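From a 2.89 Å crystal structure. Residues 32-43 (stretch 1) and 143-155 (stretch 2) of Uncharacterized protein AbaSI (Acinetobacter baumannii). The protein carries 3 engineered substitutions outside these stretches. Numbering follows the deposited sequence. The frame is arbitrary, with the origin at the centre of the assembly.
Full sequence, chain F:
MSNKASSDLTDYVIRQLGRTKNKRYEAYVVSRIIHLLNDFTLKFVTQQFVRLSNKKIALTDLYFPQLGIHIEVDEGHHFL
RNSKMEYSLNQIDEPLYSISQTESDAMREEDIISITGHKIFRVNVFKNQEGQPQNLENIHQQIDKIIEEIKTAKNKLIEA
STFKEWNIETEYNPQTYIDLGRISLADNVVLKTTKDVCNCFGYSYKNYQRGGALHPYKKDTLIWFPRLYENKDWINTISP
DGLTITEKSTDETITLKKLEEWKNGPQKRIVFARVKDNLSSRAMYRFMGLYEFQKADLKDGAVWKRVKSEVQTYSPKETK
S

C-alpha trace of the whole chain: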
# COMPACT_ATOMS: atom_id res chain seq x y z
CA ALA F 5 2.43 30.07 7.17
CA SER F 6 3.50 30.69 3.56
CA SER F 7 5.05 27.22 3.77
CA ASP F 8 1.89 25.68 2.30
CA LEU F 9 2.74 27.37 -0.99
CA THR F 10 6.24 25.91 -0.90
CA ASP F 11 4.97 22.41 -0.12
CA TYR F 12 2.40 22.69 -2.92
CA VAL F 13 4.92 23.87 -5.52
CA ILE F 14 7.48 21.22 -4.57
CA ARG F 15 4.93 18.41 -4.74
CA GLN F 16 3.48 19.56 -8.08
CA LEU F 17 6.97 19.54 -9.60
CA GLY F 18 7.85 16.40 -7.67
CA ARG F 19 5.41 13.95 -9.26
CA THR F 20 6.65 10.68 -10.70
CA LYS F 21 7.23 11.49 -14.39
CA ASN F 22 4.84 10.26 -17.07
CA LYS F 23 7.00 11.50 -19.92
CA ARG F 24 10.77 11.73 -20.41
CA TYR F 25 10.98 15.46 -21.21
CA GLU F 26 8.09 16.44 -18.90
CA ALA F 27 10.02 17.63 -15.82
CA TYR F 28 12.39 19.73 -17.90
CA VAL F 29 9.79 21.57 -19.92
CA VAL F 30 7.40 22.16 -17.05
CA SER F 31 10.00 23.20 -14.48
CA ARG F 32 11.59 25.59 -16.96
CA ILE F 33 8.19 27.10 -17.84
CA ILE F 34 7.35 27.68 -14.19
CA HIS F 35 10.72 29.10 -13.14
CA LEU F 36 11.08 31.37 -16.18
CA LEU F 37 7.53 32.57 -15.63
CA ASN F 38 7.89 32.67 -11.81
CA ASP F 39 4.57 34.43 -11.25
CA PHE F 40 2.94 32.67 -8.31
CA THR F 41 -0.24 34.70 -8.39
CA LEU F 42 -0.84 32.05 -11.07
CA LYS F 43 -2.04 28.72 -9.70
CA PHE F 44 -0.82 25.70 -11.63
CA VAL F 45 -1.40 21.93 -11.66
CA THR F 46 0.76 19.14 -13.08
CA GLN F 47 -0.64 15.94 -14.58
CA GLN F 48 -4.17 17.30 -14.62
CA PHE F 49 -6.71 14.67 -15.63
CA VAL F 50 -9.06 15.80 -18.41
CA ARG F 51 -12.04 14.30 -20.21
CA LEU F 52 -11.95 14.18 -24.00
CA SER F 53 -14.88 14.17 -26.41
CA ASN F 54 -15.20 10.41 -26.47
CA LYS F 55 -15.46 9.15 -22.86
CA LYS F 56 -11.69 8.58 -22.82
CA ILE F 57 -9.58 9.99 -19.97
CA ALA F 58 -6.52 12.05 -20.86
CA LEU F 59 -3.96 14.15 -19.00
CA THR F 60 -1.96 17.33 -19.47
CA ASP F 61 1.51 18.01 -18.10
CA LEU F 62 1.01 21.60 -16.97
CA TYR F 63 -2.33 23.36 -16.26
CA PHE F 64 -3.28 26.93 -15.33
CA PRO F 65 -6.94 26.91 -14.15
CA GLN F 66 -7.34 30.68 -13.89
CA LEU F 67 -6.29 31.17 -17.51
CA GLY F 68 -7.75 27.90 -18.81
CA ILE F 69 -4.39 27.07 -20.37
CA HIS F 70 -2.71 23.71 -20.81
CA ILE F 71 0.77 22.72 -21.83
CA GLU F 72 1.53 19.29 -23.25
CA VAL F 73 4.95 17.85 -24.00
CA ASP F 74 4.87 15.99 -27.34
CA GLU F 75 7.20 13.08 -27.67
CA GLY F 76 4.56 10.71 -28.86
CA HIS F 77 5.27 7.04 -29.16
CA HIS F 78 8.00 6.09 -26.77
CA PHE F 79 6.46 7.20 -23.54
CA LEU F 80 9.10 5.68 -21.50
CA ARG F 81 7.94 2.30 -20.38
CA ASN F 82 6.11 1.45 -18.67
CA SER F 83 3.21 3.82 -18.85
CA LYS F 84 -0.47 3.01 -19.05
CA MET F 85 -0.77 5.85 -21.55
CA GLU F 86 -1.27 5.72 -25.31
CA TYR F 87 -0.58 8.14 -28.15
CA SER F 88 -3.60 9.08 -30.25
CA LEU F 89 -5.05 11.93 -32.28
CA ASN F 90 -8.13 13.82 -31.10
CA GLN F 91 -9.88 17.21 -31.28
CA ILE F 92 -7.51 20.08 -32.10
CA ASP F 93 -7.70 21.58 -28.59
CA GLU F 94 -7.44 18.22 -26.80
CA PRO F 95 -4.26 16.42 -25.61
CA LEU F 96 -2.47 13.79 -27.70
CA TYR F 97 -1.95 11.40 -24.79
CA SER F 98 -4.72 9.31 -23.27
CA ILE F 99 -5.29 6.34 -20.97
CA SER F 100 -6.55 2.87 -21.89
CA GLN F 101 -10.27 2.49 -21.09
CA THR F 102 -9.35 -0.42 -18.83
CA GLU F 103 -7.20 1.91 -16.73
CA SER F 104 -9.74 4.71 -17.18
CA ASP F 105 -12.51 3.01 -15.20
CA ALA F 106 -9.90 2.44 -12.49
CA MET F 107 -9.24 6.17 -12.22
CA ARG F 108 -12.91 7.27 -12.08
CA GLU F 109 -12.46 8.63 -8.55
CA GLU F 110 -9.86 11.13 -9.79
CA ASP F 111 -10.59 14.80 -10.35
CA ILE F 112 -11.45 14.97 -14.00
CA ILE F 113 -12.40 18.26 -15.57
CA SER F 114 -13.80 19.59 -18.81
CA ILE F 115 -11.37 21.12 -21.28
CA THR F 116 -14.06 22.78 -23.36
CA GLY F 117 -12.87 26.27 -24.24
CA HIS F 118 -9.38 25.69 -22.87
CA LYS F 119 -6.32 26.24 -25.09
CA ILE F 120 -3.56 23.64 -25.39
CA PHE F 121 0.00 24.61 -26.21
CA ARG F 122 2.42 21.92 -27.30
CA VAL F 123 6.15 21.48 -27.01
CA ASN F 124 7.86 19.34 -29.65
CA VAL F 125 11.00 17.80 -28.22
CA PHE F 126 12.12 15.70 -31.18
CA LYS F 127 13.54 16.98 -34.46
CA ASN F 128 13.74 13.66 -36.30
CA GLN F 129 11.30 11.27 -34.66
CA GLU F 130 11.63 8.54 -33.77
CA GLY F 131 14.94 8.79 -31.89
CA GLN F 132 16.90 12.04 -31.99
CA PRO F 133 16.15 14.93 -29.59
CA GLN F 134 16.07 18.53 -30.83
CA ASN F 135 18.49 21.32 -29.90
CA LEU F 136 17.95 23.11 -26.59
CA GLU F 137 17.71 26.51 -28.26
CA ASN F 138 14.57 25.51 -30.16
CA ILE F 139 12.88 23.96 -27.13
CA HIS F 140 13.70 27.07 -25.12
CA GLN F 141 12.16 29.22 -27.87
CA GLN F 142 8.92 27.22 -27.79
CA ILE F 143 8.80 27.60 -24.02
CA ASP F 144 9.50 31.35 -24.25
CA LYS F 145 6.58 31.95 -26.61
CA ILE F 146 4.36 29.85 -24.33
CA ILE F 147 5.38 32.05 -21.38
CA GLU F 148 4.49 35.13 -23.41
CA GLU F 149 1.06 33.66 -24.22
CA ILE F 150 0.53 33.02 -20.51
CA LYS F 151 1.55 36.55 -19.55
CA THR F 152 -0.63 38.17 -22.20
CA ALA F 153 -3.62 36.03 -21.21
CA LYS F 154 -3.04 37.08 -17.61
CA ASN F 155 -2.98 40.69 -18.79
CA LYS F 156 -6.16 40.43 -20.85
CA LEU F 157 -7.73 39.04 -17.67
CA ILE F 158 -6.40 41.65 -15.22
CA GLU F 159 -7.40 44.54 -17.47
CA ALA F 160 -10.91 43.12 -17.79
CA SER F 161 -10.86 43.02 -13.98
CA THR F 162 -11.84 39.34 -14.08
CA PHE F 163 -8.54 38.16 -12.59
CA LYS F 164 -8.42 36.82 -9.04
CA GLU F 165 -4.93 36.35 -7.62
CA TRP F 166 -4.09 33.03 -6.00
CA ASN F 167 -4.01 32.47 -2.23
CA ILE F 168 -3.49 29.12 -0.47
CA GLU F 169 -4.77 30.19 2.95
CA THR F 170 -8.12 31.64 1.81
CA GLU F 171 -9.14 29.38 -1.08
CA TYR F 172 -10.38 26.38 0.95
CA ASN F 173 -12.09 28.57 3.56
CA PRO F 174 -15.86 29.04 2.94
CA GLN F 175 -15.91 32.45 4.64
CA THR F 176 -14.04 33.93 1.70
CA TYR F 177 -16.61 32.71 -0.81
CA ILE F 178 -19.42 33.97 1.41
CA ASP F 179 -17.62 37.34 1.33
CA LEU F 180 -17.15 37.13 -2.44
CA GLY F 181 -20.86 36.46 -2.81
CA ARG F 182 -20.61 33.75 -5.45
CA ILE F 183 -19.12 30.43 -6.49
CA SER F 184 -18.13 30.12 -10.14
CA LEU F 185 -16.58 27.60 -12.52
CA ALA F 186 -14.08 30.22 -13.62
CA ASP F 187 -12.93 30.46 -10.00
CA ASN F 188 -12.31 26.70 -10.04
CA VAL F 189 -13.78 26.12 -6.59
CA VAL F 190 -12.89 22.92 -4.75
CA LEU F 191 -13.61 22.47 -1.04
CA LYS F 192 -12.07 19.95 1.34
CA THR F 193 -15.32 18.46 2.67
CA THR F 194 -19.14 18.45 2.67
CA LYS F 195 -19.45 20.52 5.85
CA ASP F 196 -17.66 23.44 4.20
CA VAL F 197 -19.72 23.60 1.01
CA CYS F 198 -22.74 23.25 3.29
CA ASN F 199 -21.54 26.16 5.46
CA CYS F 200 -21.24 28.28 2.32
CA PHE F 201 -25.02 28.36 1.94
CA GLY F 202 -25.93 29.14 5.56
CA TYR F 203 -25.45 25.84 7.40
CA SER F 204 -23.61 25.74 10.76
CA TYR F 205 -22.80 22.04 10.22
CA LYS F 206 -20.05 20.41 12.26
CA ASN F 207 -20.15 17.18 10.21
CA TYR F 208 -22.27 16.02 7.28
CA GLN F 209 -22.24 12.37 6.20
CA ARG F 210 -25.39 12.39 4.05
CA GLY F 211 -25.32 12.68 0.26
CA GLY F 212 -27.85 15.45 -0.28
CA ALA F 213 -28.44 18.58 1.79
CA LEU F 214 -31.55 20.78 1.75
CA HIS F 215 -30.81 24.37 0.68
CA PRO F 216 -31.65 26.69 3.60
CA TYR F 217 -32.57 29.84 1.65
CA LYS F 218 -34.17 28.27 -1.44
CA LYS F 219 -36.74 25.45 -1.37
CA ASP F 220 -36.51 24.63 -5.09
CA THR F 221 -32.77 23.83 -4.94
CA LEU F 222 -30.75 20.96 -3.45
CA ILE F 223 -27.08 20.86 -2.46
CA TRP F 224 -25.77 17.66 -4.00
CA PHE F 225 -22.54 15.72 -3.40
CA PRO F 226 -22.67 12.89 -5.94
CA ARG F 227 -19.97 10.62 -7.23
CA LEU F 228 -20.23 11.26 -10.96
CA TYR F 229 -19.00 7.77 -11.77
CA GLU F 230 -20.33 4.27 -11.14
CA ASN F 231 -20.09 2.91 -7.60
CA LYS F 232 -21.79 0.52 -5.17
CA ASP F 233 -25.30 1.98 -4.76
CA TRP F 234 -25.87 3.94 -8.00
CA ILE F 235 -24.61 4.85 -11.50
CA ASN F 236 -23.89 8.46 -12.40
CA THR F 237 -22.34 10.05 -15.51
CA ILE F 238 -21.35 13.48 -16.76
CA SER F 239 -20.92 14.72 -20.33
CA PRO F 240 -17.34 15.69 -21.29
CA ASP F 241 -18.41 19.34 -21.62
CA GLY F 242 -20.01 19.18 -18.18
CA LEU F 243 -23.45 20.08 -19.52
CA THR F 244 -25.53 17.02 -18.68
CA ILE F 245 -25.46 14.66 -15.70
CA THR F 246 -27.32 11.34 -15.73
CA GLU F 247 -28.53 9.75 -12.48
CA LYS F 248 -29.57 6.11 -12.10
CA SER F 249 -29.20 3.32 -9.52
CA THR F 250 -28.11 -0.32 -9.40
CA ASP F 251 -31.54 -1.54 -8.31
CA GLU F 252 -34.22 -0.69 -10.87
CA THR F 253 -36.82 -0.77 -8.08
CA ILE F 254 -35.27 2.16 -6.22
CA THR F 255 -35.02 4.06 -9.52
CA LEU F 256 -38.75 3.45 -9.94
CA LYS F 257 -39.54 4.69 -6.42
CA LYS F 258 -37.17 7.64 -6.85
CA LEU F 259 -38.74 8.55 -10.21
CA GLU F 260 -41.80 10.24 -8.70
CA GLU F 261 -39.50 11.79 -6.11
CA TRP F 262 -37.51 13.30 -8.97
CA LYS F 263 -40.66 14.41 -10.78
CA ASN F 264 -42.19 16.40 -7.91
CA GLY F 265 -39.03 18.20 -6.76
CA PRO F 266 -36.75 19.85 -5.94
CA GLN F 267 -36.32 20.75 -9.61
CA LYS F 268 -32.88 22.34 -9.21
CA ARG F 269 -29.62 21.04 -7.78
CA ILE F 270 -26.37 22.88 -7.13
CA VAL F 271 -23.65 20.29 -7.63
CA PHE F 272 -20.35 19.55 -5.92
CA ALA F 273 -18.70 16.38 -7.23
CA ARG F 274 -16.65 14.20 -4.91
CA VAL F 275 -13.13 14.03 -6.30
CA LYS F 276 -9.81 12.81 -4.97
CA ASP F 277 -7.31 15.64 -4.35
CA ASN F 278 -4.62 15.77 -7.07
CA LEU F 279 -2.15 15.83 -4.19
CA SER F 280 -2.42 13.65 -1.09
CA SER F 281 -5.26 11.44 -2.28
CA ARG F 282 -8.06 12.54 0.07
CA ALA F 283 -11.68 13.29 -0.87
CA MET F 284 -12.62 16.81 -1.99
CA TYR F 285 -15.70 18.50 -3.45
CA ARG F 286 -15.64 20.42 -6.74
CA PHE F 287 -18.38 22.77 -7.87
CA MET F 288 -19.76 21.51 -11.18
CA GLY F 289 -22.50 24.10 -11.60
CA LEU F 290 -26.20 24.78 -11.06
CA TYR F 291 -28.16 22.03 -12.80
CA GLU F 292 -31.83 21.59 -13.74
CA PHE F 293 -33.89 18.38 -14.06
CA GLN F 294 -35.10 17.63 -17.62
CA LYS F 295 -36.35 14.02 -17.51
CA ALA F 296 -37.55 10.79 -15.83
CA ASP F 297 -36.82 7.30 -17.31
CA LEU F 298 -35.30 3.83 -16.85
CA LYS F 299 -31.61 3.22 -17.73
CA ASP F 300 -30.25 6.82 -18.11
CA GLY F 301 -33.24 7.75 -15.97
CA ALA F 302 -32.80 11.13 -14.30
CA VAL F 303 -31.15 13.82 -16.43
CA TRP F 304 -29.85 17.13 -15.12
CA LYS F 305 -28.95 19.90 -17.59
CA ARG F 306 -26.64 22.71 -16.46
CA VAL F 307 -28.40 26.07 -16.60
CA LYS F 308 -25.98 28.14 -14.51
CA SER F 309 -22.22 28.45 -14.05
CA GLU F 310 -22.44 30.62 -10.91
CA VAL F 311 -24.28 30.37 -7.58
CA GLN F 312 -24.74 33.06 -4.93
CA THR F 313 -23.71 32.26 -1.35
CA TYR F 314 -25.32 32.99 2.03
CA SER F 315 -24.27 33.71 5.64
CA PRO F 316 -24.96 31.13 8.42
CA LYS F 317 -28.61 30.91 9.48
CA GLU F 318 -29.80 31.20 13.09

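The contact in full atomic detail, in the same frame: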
# COMPACT_ATOMS: atom_id res chain seq x y z
N ARG F 32 11.04 24.40 -16.33
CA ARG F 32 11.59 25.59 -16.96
C ARG F 32 10.49 26.63 -17.21
O ARG F 32 10.71 27.82 -16.98
CB ARG F 32 12.31 25.26 -18.27
CG ARG F 32 12.98 26.49 -18.86
CD ARG F 32 13.84 26.18 -20.07
NE ARG F 32 14.23 27.42 -20.75
CZ ARG F 32 15.33 28.11 -20.49
NH1 ARG F 32 16.18 27.70 -19.55
NH2 ARG F 32 15.59 29.22 -21.17
N ILE F 33 9.32 26.18 -17.65
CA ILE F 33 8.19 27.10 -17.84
C ILE F 33 7.86 27.83 -16.55
O ILE F 33 7.78 29.06 -16.52
CB ILE F 33 6.92 26.38 -18.33
CG1 ILE F 33 7.07 25.94 -19.79
CG2 ILE F 33 5.70 27.29 -18.20
CD1 ILE F 33 5.86 25.25 -20.33
N ILE F 34 7.68 27.07 -15.47
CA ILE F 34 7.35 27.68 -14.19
C ILE F 34 8.40 28.66 -13.71
O ILE F 34 8.08 29.80 -13.39
CB ILE F 34 7.14 26.62 -13.12
CG1 ILE F 34 6.02 25.68 -13.54
CG2 ILE F 34 6.78 27.29 -11.80
CD1 ILE F 34 4.70 26.39 -13.76
N HIS F 35 9.66 28.24 -13.67
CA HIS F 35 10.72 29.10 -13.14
C HIS F 35 10.94 30.35 -13.98
O HIS F 35 11.17 31.42 -13.44
CB HIS F 35 12.04 28.34 -13.02
CG HIS F 35 12.01 27.26 -11.99
ND1 HIS F 35 12.75 26.10 -12.11
CD2 HIS F 35 11.32 27.15 -10.83
CE1 HIS F 35 12.52 25.32 -11.07
NE2 HIS F 35 11.66 25.94 -10.28
N LEU F 36 10.87 30.22 -15.30
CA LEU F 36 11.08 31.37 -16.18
C LEU F 36 9.88 32.31 -16.13
O LEU F 36 10.02 33.52 -16.32
CB LEU F 36 11.35 30.92 -17.61
CG LEU F 36 12.81 30.71 -18.03
CD1 LEU F 36 13.49 29.69 -17.14
CD2 LEU F 36 12.88 30.28 -19.48
N LEU F 37 8.70 31.75 -15.89
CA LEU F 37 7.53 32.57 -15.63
C LEU F 37 7.62 33.19 -14.23
O LEU F 37 7.54 34.41 -14.08
CB LEU F 37 6.25 31.74 -15.75
CG LEU F 37 4.93 32.31 -15.24
CD1 LEU F 37 4.61 33.66 -15.88
CD2 LEU F 37 3.80 31.32 -15.50
N ASN F 38 7.77 32.33 -13.24
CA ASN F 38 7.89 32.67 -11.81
C ASN F 38 6.92 33.77 -11.34
O ASN F 38 7.26 34.65 -10.55
CB ASN F 38 9.37 32.96 -11.44
CG ASN F 38 9.78 34.42 -11.60
OD1 ASN F 38 10.55 34.96 -10.81
ND2 ASN F 38 9.24 35.06 -12.63
N ASP F 39 5.68 33.68 -11.82
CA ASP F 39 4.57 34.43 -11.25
C ASP F 39 3.69 33.47 -10.46
O ASP F 39 3.03 32.61 -11.05
CB ASP F 39 3.75 35.13 -12.33
CG ASP F 39 2.64 36.01 -11.77
OD1 ASP F 39 2.33 35.91 -10.56
OD2 ASP F 39 2.06 36.80 -12.54
N PHE F 40 3.68 33.60 -9.14
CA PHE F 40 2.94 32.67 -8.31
C PHE F 40 1.56 33.17 -7.91
O PHE F 40 0.85 32.53 -7.14
CB PHE F 40 3.78 32.30 -7.09
CG PHE F 40 4.97 31.46 -7.45
CD1 PHE F 40 6.18 32.05 -7.78
CD2 PHE F 40 4.87 30.08 -7.52
CE1 PHE F 40 7.27 31.28 -8.13
CE2 PHE F 40 5.95 29.31 -7.87
CZ PHE F 40 7.15 29.91 -8.18
N THR F 41 1.17 34.32 -8.44
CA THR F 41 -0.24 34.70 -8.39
C THR F 41 -1.01 33.78 -9.33
O THR F 41 -2.25 33.73 -9.31
CB THR F 41 -0.47 36.17 -8.79
OG1 THR F 41 -0.10 36.37 -10.16
CG2 THR F 41 0.35 37.10 -7.90
N LEU F 42 -0.27 33.03 -10.15
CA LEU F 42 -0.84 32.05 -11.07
C LEU F 42 -0.81 30.65 -10.48
O LEU F 42 0.26 30.07 -10.30
CB LEU F 42 -0.08 32.06 -12.39
CG LEU F 42 -0.62 32.92 -13.54
CD1 LEU F 42 -0.95 34.33 -13.07
CD2 LEU F 42 0.40 32.95 -14.66
N LYS F 43 -1.97 30.10 -10.18
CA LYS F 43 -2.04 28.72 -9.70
C LYS F 43 -1.75 27.79 -10.86
O LYS F 43 -2.12 28.10 -12.00
CB LYS F 43 -3.41 28.42 -9.07
CG LYS F 43 -3.52 27.02 -8.48
CD LYS F 43 -4.86 26.80 -7.78
CE LYS F 43 -4.98 25.38 -7.26
NZ LYS F 43 -6.26 25.13 -6.54
N ILE F 143 9.21 27.30 -25.38
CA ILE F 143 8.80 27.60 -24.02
C ILE F 143 8.65 29.11 -23.80
O ILE F 143 7.71 29.56 -23.14
CB ILE F 143 9.79 27.02 -23.01
CG1 ILE F 143 9.64 25.50 -22.98
CG2 ILE F 143 9.58 27.61 -21.63
CD1 ILE F 143 10.81 24.77 -22.36
N ASP F 144 9.54 29.90 -24.39
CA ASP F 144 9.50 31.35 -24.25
C ASP F 144 8.20 31.92 -24.81
O ASP F 144 7.53 32.73 -24.15
CB ASP F 144 10.69 32.01 -24.94
CG ASP F 144 12.00 31.78 -24.19
OD1 ASP F 144 11.96 31.37 -23.01
OD2 ASP F 144 13.07 32.00 -24.79
N LYS F 145 7.83 31.48 -26.01
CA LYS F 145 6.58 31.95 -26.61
C LYS F 145 5.39 31.51 -25.75
O LYS F 145 4.45 32.28 -25.54
CB LYS F 145 6.43 31.48 -28.07
CG LYS F 145 6.33 29.97 -28.25
CD LYS F 145 6.08 29.56 -29.70
CE LYS F 145 6.09 28.03 -29.83
NZ LYS F 145 5.39 27.33 -28.71
N ILE F 146 5.44 30.28 -25.23
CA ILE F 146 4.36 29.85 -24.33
C ILE F 146 4.23 30.77 -23.12
O ILE F 146 3.12 31.17 -22.75
CB ILE F 146 4.58 28.40 -23.87
CG1 ILE F 146 4.21 27.44 -25.00
CG2 ILE F 146 3.74 28.10 -22.64
CD1 ILE F 146 4.29 25.99 -24.63
N ILE F 147 5.36 31.12 -22.51
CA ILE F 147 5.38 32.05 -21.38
C ILE F 147 4.76 33.39 -21.75
O ILE F 147 4.01 33.98 -20.97
CB ILE F 147 6.82 32.28 -20.87
CG1 ILE F 147 7.39 30.98 -20.30
CG2 ILE F 147 6.85 33.35 -19.80
CD1 ILE F 147 8.89 31.00 -20.13
N GLU F 148 5.07 33.88 -22.95
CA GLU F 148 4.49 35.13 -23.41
C GLU F 148 2.97 35.03 -23.58
O GLU F 148 2.24 35.97 -23.25
CB GLU F 148 5.14 35.59 -24.71
CG GLU F 148 6.35 36.47 -24.51
CD GLU F 148 6.04 37.72 -23.70
OE1 GLU F 148 4.91 38.24 -23.80
OE2 GLU F 148 6.93 38.19 -22.95
N GLU F 149 2.50 33.90 -24.09
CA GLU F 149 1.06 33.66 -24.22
C GLU F 149 0.38 33.67 -22.86
O GLU F 149 -0.70 34.24 -22.68
CB GLU F 149 0.79 32.34 -24.95
CG GLU F 149 0.99 32.39 -26.46
CD GLU F 149 -0.11 33.16 -27.17
OE1 GLU F 149 -1.16 33.43 -26.54
OE2 GLU F 149 0.06 33.49 -28.37
N ILE F 150 1.03 33.03 -21.88
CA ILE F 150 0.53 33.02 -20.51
C ILE F 150 0.43 34.43 -19.95
O ILE F 150 -0.60 34.82 -19.41
CB ILE F 150 1.44 32.18 -19.59
CG1 ILE F 150 1.45 30.72 -20.04
CG2 ILE F 150 0.99 32.30 -18.15
CD1 ILE F 150 2.32 29.84 -19.18
N LYS F 151 1.51 35.19 -20.08
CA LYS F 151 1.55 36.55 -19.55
C LYS F 151 0.49 37.43 -20.19
O LYS F 151 -0.17 38.22 -19.50
CB LYS F 151 2.94 37.17 -19.74
CG LYS F 151 3.99 36.65 -18.78
CD LYS F 151 5.31 37.38 -18.94
CE LYS F 151 6.28 37.02 -17.83
NZ LYS F 151 7.60 37.70 -18.01
N THR F 152 0.30 37.30 -21.50
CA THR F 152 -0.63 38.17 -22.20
C THR F 152 -2.08 37.76 -21.91
O THR F 152 -2.98 38.60 -21.90
CB THR F 152 -0.36 38.18 -23.73
OG1 THR F 152 -1.00 39.32 -24.33
CG2 THR F 152 -0.85 36.90 -24.40
N ALA F 153 -2.30 36.48 -21.64
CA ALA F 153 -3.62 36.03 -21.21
C ALA F 153 -3.92 36.59 -19.83
O ALA F 153 -5.03 37.07 -19.55
CB ALA F 153 -3.70 34.51 -21.21
N LYS F 154 -2.91 36.54 -18.96
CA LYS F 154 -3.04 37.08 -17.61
C LYS F 154 -3.35 38.57 -17.68
O LYS F 154 -4.14 39.09 -16.89
CB LYS F 154 -1.76 36.85 -16.80
CG LYS F 154 -1.90 37.24 -15.34
CD LYS F 154 -0.56 37.56 -14.70
CE LYS F 154 -0.74 38.16 -13.32
NZ LYS F 154 0.55 38.64 -12.74
N ASN F 155 -2.74 39.26 -18.63
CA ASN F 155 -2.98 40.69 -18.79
C ASN F 155 -4.38 40.99 -19.32
O ASN F 155 -5.06 41.89 -18.81
CB ASN F 155 -1.92 41.31 -19.70
CG ASN F 155 -0.60 41.48 -19.00
OD1 ASN F 155 -0.55 41.87 -17.84
ND2 ASN F 155 0.49 41.18 -19.71

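Two segments more than a hundred residues apart in sequence meet here, one the end of a helix and the loop that follows it, the other a continuous helix. Helix 32-37 crosses helix 143-155 at 56°, with the axes 9.9 Å apart at their closest. The backbones come near at Ile33 and Ile143, and one turn later at Leu37 and Ile147; in each pair the CA atoms lie 6.2 Å apart. The first stretch then leaves the helix at Asn38, whose positive phi turns the backbone, and the loop carries Leu42 back against the later part of the second helix.

The second helix offers a ridge of isoleucines, Ile143, Ile146, Ile147 and Ile150, whose i, i+3 and i+4 relations bring them onto one face. Branching at CB makes each a broad bump close to the backbone. Ile33 fits among them: its CG1 lies 3.5 Å from CG2 of Ile143, its CD1 4.2 Å from CG2 of Ile146, and its CG2 4.3 Å from CD1 of Ile150. The two arms of its branched side chain thus reach different neighbours. Ile147 returns the gesture, sending its CD1 to 3.5 Å from CB of Leu36 and 4.2 Å from the carbonyl O of Ile33, so that its tip lies over the backbone of the first helix between successive turns.

Farther along, Ile150 presents a knob against which two leucines rest side by side. Its CG2 is 4.0 Å from CD2 of Leu37 and 3.6 Å from CD2 of Leu42, one leucine from the helix and one from the loop. Leucine, branched at CG, can bring a methyl to such a knob at some distance from its own backbone. These contacts are apolar and directionless, and their strength lies in close fit and the exclusion of water.

Longer side chains extend the packing with their carbon portions. CD of Arg32 lies 4.1 Å from CD1 of Ile143, while the guanidinium is hydrogen-bonded elsewhere in the structure. Lys154, extended with every chi near t, lays its CD 3.6 Å from CD1 of Leu42 and carries its charge onward to the loop. There NZ donates a hydrogen bond to OD2 of Asp39 within a salt bridge, modelled very short at 2.4 Å. The other carboxylate oxygen of Asp39, OD1, accepts hydrogen bonds from Thr41, at 2.9 Å from N and 2.5 Å from OG1. A short acid therefore suits this position: it braces its own loop while binding the lysine of the neighbouring helix.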